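Long-range contacts in 3-Hydroxyacyl-CoA dehydrogenase (Ralstonia eutropha H16, PDB 4PZC), which catalyses the NAD+-dependent interconversion of (S)-3-hydroxyacyl-CoA and 3-ketoacyl-CoA thioesters, among them (S)-3-hydroxybutyryl-CoA: residues V30-D36 against S74-L80; I3-V9 against T83-A89. All blocks are in the same frame, centred on the assembly; numbering follows the deposited sequence.

Interaction 1. Residues V30-D36 against S74-L80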
loop_
_atom_site.group_PDB
_atom_site.type_symbol
_atom_site.label_atom_id
_atom_site.label_comp_id
_atom_site.label_asym_id
_atom_site.label_seq_id
_atom_site.Cartn_x
_atom_site.Cartn_y
_atom_site.Cartn_z
ATOM N N VAL A 30 4.916 8.510 -35.153
ATOM C CA VAL A 30 4.767 9.912 -35.557
ATOM C C VAL A 30 4.514 10.753 -34.290
ATOM O O VAL A 30 3.432 10.666 -33.698
ATOM C CB VAL A 30 3.599 10.083 -36.567
ATOM C CG1 VAL A 30 3.357 11.548 -36.906
ATOM C CG2 VAL A 30 3.861 9.294 -37.839
ATOM N N MET A 31 5.497 11.550 -33.866
ATOM C CA MET A 31 5.382 12.285 -32.594
ATOM C C MET A 31 5.265 13.787 -32.795
ATOM O O MET A 31 6.265 14.460 -33.022
ATOM C CB MET A 31 6.574 11.992 -31.679
ATOM C CG MET A 31 6.325 12.375 -30.228
ATOM S SD MET A 31 7.703 13.185 -29.395
ATOM C CE MET A 31 8.916 11.879 -29.352
ATOM N N VAL A 32 4.048 14.309 -32.661
ATOM C CA VAL A 32 3.763 15.711 -32.963
ATOM C C VAL A 32 3.885 16.573 -31.701
ATOM O O VAL A 32 3.830 16.057 -30.598
ATOM C CB VAL A 32 2.362 15.857 -33.596
ATOM C CG1 VAL A 32 2.185 17.243 -34.207
ATOM C CG2 VAL A 32 2.140 14.797 -34.665
ATOM N N ASP A 33 4.091 17.875 -31.867
ATOM C CA ASP A 33 4.058 18.854 -30.752
ATOM C C ASP A 33 4.199 20.257 -31.362
ATOM O O ASP A 33 4.681 20.392 -32.489
ATOM C CB ASP A 33 5.162 18.587 -29.700
ATOM C CG ASP A 33 4.875 19.245 -28.332
ATOM O OD1 ASP A 33 4.384 20.379 -28.288
ATOM O OD2 ASP A 33 5.170 18.641 -27.286
ATOM N N ILE A 34 3.779 21.293 -30.634
ATOM C CA ILE A 34 3.587 22.634 -31.233
ATOM C C ILE A 34 4.832 23.361 -31.765
ATOM O O ILE A 34 4.693 24.141 -32.694
ATOM C CB ILE A 34 2.780 23.598 -30.319
ATOM C CG1 ILE A 34 3.428 23.727 -28.927
ATOM C CG2 ILE A 34 1.310 23.166 -30.257
ATOM C CD1 ILE A 34 2.826 24.822 -28.071
ATOM N N SER A 35 6.025 23.134 -31.209
ATOM C CA SER A 35 7.264 23.713 -31.792
ATOM C C SER A 35 8.256 22.646 -32.289
ATOM O O SER A 35 8.088 21.449 -32.022
ATOM C CB SER A 35 7.952 24.696 -30.811
ATOM O OG SER A 35 8.384 24.082 -29.606
ATOM N N ASP A 36 9.273 23.081 -33.036
ATOM C CA ASP A 36 10.403 22.195 -33.369
ATOM C C ASP A 36 11.311 22.102 -32.146
ATOM O O ASP A 36 12.036 21.124 -31.971
ATOM C CB ASP A 36 11.182 22.677 -34.612
ATOM C CG ASP A 36 10.883 21.843 -35.868
ATOM O OD1 ASP A 36 9.706 21.719 -36.270
ATOM O OD2 ASP A 36 11.839 21.319 -36.471
ATOM N N SER A 74 7.203 15.218 -35.992
ATOM C CA SER A 74 6.718 16.331 -36.845
ATOM C C SER A 74 6.000 17.454 -36.069
ATOM O O SER A 74 5.760 17.320 -34.878
ATOM C CB SER A 74 5.755 15.763 -37.894
ATOM O OG SER A 74 5.113 16.781 -38.657
ATOM N N THR A 75 5.688 18.562 -36.747
ATOM C CA THR A 75 4.753 19.581 -36.216
ATOM C C THR A 75 3.468 19.658 -37.040
ATOM O O THR A 75 2.558 20.418 -36.705
ATOM C CB THR A 75 5.370 21.006 -36.145
ATOM O OG1 THR A 75 5.476 21.574 -37.458
ATOM C CG2 THR A 75 6.747 20.982 -35.509
ATOM N N SER A 76 3.411 18.891 -38.127
ATOM C CA SER A 76 2.226 18.824 -38.963
ATOM C C SER A 76 1.388 17.722 -38.388
ATOM O O SER A 76 1.850 16.597 -38.215
ATOM C CB SER A 76 2.582 18.489 -40.410
ATOM O OG SER A 76 3.882 18.958 -40.726
ATOM N N TYR A 77 0.142 18.039 -38.114
ATOM C CA TYR A 77 -0.738 17.103 -37.452
ATOM C C TYR A 77 -1.452 16.288 -38.526
ATOM O O TYR A 77 -2.172 15.335 -38.216
ATOM C CB TYR A 77 -1.702 17.851 -36.533
ATOM C CG TYR A 77 -1.042 19.049 -35.889
ATOM C CD1 TYR A 77 -0.954 20.276 -36.577
ATOM C CD2 TYR A 77 -0.484 18.965 -34.613
ATOM C CE1 TYR A 77 -0.343 21.382 -36.011
ATOM C CE2 TYR A 77 0.134 20.069 -34.034
ATOM C CZ TYR A 77 0.201 21.276 -34.738
ATOM O OH TYR A 77 0.806 22.381 -34.185
ATOM N N ASP A 78 -1.233 16.666 -39.790
ATOM C CA ASP A 78 -1.599 15.830 -40.936
ATOM C C ASP A 78 -0.749 14.553 -41.006
ATOM O O ASP A 78 -1.175 13.568 -41.611
ATOM C CB ASP A 78 -1.510 16.624 -42.250
ATOM C CG ASP A 78 -2.735 17.509 -42.486
ATOM O OD1 ASP A 78 -3.745 16.978 -43.010
ATOM O OD2 ASP A 78 -2.687 18.725 -42.160
ATOM N N ASP A 79 0.421 14.542 -40.362
ATOM C CA ASP A 79 1.288 13.347 -40.366
ATOM C C ASP A 79 0.611 12.156 -39.675
ATOM O O ASP A 79 0.964 10.998 -39.886
ATOM C CB ASP A 79 2.662 13.673 -39.749
ATOM C CG ASP A 79 3.492 14.633 -40.631
ATOM O OD1 ASP A 79 2.958 15.130 -41.639
ATOM O OD2 ASP A 79 4.671 14.908 -40.331
ATOM N N LEU A 80 -0.414 12.470 -38.895
ATOM C CA LEU A 80 -1.229 11.469 -38.221
ATOM C C LEU A 80 -2.173 10.702 -39.160
ATOM O O LEU A 80 -2.860 9.779 -38.716
ATOM C CB LEU A 80 -2.021 12.138 -37.086
ATOM C CG LEU A 80 -1.137 12.904 -36.084
ATOM C CD1 LEU A 80 -1.949 13.552 -34.972
ATOM C CD2 LEU A 80 -0.066 11.987 -35.509
#

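Interaction 2. Residues I3-V9 against T83-A89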
loop_
_atom_site.group_PDB
_atom_site.type_symbol
_atom_site.label_atom_id
_atom_site.label_comp_id
_atom_site.label_asym_id
_atom_site.label_seq_id
_atom_site.Cartn_x
_atom_site.Cartn_y
_atom_site.Cartn_z
ATOM N N ILE A 3 -1.381 -2.902 -36.523
ATOM C CA ILE A 3 -0.840 -1.623 -36.041
ATOM C C ILE A 3 0.686 -1.673 -36.063
ATOM O O ILE A 3 1.287 -2.362 -35.244
ATOM C CB ILE A 3 -1.270 -1.295 -34.589
ATOM C CG1 ILE A 3 -2.773 -1.028 -34.499
ATOM C CG2 ILE A 3 -0.517 -0.075 -34.067
ATOM C CD1 ILE A 3 -3.268 -0.825 -33.083
ATOM N N ARG A 4 1.309 -0.960 -36.997
ATOM C CA ARG A 4 2.771 -0.787 -36.987
ATOM C C ARG A 4 3.217 0.692 -36.876
ATOM O O ARG A 4 4.410 0.975 -36.682
ATOM C CB ARG A 4 3.404 -1.495 -38.205
ATOM C CG ARG A 4 3.833 -2.946 -37.930
ATOM C CD ARG A 4 4.353 -3.715 -39.157
ATOM N NE ARG A 4 4.821 -2.867 -40.265
ATOM C CZ ARG A 4 6.026 -2.297 -40.366
ATOM N NH1 ARG A 4 6.950 -2.454 -39.424
ATOM N NH2 ARG A 4 6.309 -1.552 -41.425
ATOM N N THR A 5 2.260 1.619 -36.949
ATOM C CA THR A 5 2.547 3.045 -36.853
ATOM C C THR A 5 1.628 3.771 -35.867
ATOM O O THR A 5 0.426 3.883 -36.110
ATOM C CB THR A 5 2.400 3.725 -38.214
ATOM O OG1 THR A 5 3.187 3.019 -39.169
ATOM C CG2 THR A 5 2.880 5.183 -38.141
ATOM N N VAL A 6 2.230 4.302 -34.796
ATOM C CA VAL A 6 1.521 4.945 -33.677
ATOM C C VAL A 6 1.705 6.464 -33.619
ATOM O O VAL A 6 2.816 6.968 -33.376
ATOM C CB VAL A 6 2.014 4.386 -32.326
ATOM C CG1 VAL A 6 1.546 5.242 -31.151
ATOM C CG2 VAL A 6 1.557 2.947 -32.164
ATOM N N GLY A 7 0.596 7.179 -33.802
ATOM C CA GLY A 7 0.548 8.612 -33.532
ATOM C C GLY A 7 0.750 8.926 -32.051
ATOM O O GLY A 7 0.289 8.183 -31.178
ATOM N N ILE A 8 1.474 10.012 -31.776
ATOM C CA ILE A 8 1.574 10.576 -30.431
ATOM C C ILE A 8 1.426 12.084 -30.505
ATOM O O ILE A 8 2.194 12.734 -31.211
ATOM C CB ILE A 8 2.930 10.275 -29.787
ATOM C CG1 ILE A 8 3.086 8.768 -29.620
ATOM C CG2 ILE A 8 3.052 10.982 -28.437
ATOM C CD1 ILE A 8 4.351 8.344 -28.908
ATOM N N VAL A 9 0.454 12.639 -29.787
ATOM C CA VAL A 9 0.410 14.085 -29.614
ATOM C C VAL A 9 1.000 14.408 -28.262
ATOM O O VAL A 9 0.538 13.898 -27.246
ATOM C CB VAL A 9 -1.013 14.676 -29.725
ATOM C CG1 VAL A 9 -1.018 16.151 -29.337
ATOM C CG2 VAL A 9 -1.552 14.523 -31.139
ATOM N N THR A 83 -0.827 7.020 -39.712
ATOM C CA THR A 83 -0.775 6.333 -38.433
ATOM C C THR A 83 -1.956 5.406 -38.250
ATOM O O THR A 83 -3.051 5.695 -38.726
ATOM C CB THR A 83 -0.779 7.354 -37.285
ATOM O OG1 THR A 83 -1.943 8.179 -37.378
ATOM C CG2 THR A 83 0.454 8.239 -37.360
ATOM N N ASP A 84 -1.720 4.297 -37.544
ATOM C CA ASP A 84 -2.761 3.300 -37.227
ATOM C C ASP A 84 -3.637 3.764 -36.056
ATOM O O ASP A 84 -4.817 3.448 -35.998
ATOM C CB ASP A 84 -2.133 1.933 -36.890
ATOM C CG ASP A 84 -1.140 1.449 -37.961
ATOM O OD1 ASP A 84 -1.368 1.679 -39.169
ATOM O OD2 ASP A 84 -0.117 0.835 -37.592
ATOM N N ILE A 85 -3.049 4.529 -35.139
ATOM C CA ILE A 85 -3.706 4.950 -33.900
ATOM C C ILE A 85 -2.964 6.153 -33.292
ATOM O O ILE A 85 -1.736 6.281 -33.443
ATOM C CB ILE A 85 -3.716 3.795 -32.878
ATOM C CG1 ILE A 85 -4.034 4.302 -31.468
ATOM C CG2 ILE A 85 -2.358 3.103 -32.845
ATOM C CD1 ILE A 85 -4.339 3.207 -30.470
ATOM N N VAL A 86 -3.703 7.013 -32.589
ATOM C CA VAL A 86 -3.142 8.229 -32.006
ATOM C C VAL A 86 -3.373 8.343 -30.489
ATOM O O VAL A 86 -4.502 8.217 -30.000
ATOM C CB VAL A 86 -3.726 9.473 -32.697
ATOM C CG1 VAL A 86 -2.838 10.691 -32.448
ATOM C CG2 VAL A 86 -3.877 9.224 -34.194
ATOM N N ILE A 87 -2.289 8.613 -29.762
ATOM C CA ILE A 87 -2.307 8.717 -28.317
ATOM C C ILE A 87 -2.072 10.163 -27.975
ATOM O O ILE A 87 -0.945 10.662 -28.119
ATOM C CB ILE A 87 -1.169 7.905 -27.663
ATOM C CG1 ILE A 87 -1.361 6.402 -27.888
ATOM C CG2 ILE A 87 -1.086 8.205 -26.166
ATOM C CD1 ILE A 87 -0.121 5.588 -27.582
ATOM N N GLU A 88 -3.125 10.843 -27.531
ATOM C CA GLU A 88 -2.963 12.191 -27.039
ATOM C C GLU A 88 -2.359 12.047 -25.668
ATOM O O GLU A 88 -2.848 11.284 -24.839
ATOM C CB GLU A 88 -4.274 12.975 -26.998
ATOM C CG GLU A 88 -4.106 14.379 -26.408
ATOM C CD GLU A 88 -4.050 14.358 -24.904
ATOM O OE1 GLU A 88 -5.091 14.009 -24.324
ATOM O OE2 GLU A 88 -2.978 14.641 -24.308
ATOM N N ALA A 89 -1.285 12.796 -25.456
ATOM C CA ALA A 89 -0.456 12.661 -24.277
ATOM C C ALA A 89 0.141 14.029 -23.963
ATOM O O ALA A 89 1.286 14.154 -23.534
ATOM C CB ALA A 89 0.634 11.630 -24.543
#

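Interaction 1. Residues V30-D36 against S74-L80
Val-32 sends its two methyls to different partners in the 74-80 loop. CG1, placed opposite the backbone N (chi1 -167°), meets the ring of Tyr-77 obliquely beside CD2, while CG2 packs at 3.7 Å on Leu-80 CD2. The same Leu-80 methyl reaches Val-30 CG1 at 3.7 Å, and that CG1 also lies 3.6 Å from Asp-79 CB, so the 3-10 residues 79-80 pack on Val-30 and Val-32. Backbone pairing is slight: Ser-74 N bonds weakly to Met-31 O (3.2 Å), and Asp-33 N reaches Ser-74 O in a weak bond of 3.5 Å. Val-32 CA makes a CA-H...O contact with Ser-74 O, nearly straight at the hydrogen (163°). An ST turn shapes the loop from within, Ser-76 N donating to Ser-74 OG at 2.8 Å. The CB of NAD+-binding Asp-33 points away from the loop, and OD2 accepts from Ala-11 N in the glycine-rich segment. Asp-33 follows the second Rossmann strand, where an acidic residue commonly, and here probably, binds the adenosine ribose of NAD. Ser-35 OG caps helix 36-54 at Ala-38 N. Strand 28-32 lies between strands 71-72 and 5-9, and the 74-80 loop, which follows 71-72, passes across it so that Leu-80 touches Val-9.

Interaction 2. Residues I3-V9 against T83-A89
With CG of Asp-84 held anti to its carbonyl carbon (chi1 -52°), OD2 reaches the backbone of 3-9 and accepts a nearly straight bond from Thr-5 N (2.6 Å, 168° at the hydrogen), which arrives from above the carboxylate plane. Arg-4 N lies too close to OD2 for a second bond to be sure, and Asp-84 N returns a bond to Thr-5 O. This is the entry to the central parallel pair of the Rossmann fold: strands 5-9 and 85-88 run parallel, their axes 4.3 Å apart and inclined by 25°. Gly-7 N bonds to Ile-85 O, Ile-87 N to Gly-7 O at 3.0 Å, and Val-9 N to Ile-87 O at 2.9 Å. On one face Val-6 CG2 lies alongside Ile-85 CG2 at 4.0 Å, and Ile-8 and Ile-87 meet Ile-18 of helix 13-23. On the other, helix 94-107 packs on Val-9 and Glu-88; Glu-88 OE2 accepts from Ala-90 N and Thr-91 N, and its OE1 forms a salt bridge with Lys-97, which probably binds NAD+. Gly-7, lacking a side chain, lets Val-86 CG1 sit 4.1 Å from its CA. The ladder closes where Ala-89 N donates to Val-9 O, 2.8 Å away.

Both interactions belong to the NAD-binding domain and meet at strand 5-9, which interaction 2 pairs with 85-88 and whose other edge adjoins strand 28-32 of interaction 1. Ile-8 joins them, its N probably bonding to Val-30 O and its O to Val-32 N, each at 2.8 Å. Side chains meet as well, Val-30 CG2 on Thr-83 CG2 and Leu-80 CD1 on Val-86 CG1. Interaction 2 is the more interior, eight of its fourteen touching residues being buried, and relies on a parallel backbone ladder. Interaction 1, with four of thirteen buried, depends on methyl and ring packing and two weak backbone bonds, as suits a loop laid along a strand towards the sheet's outer edge.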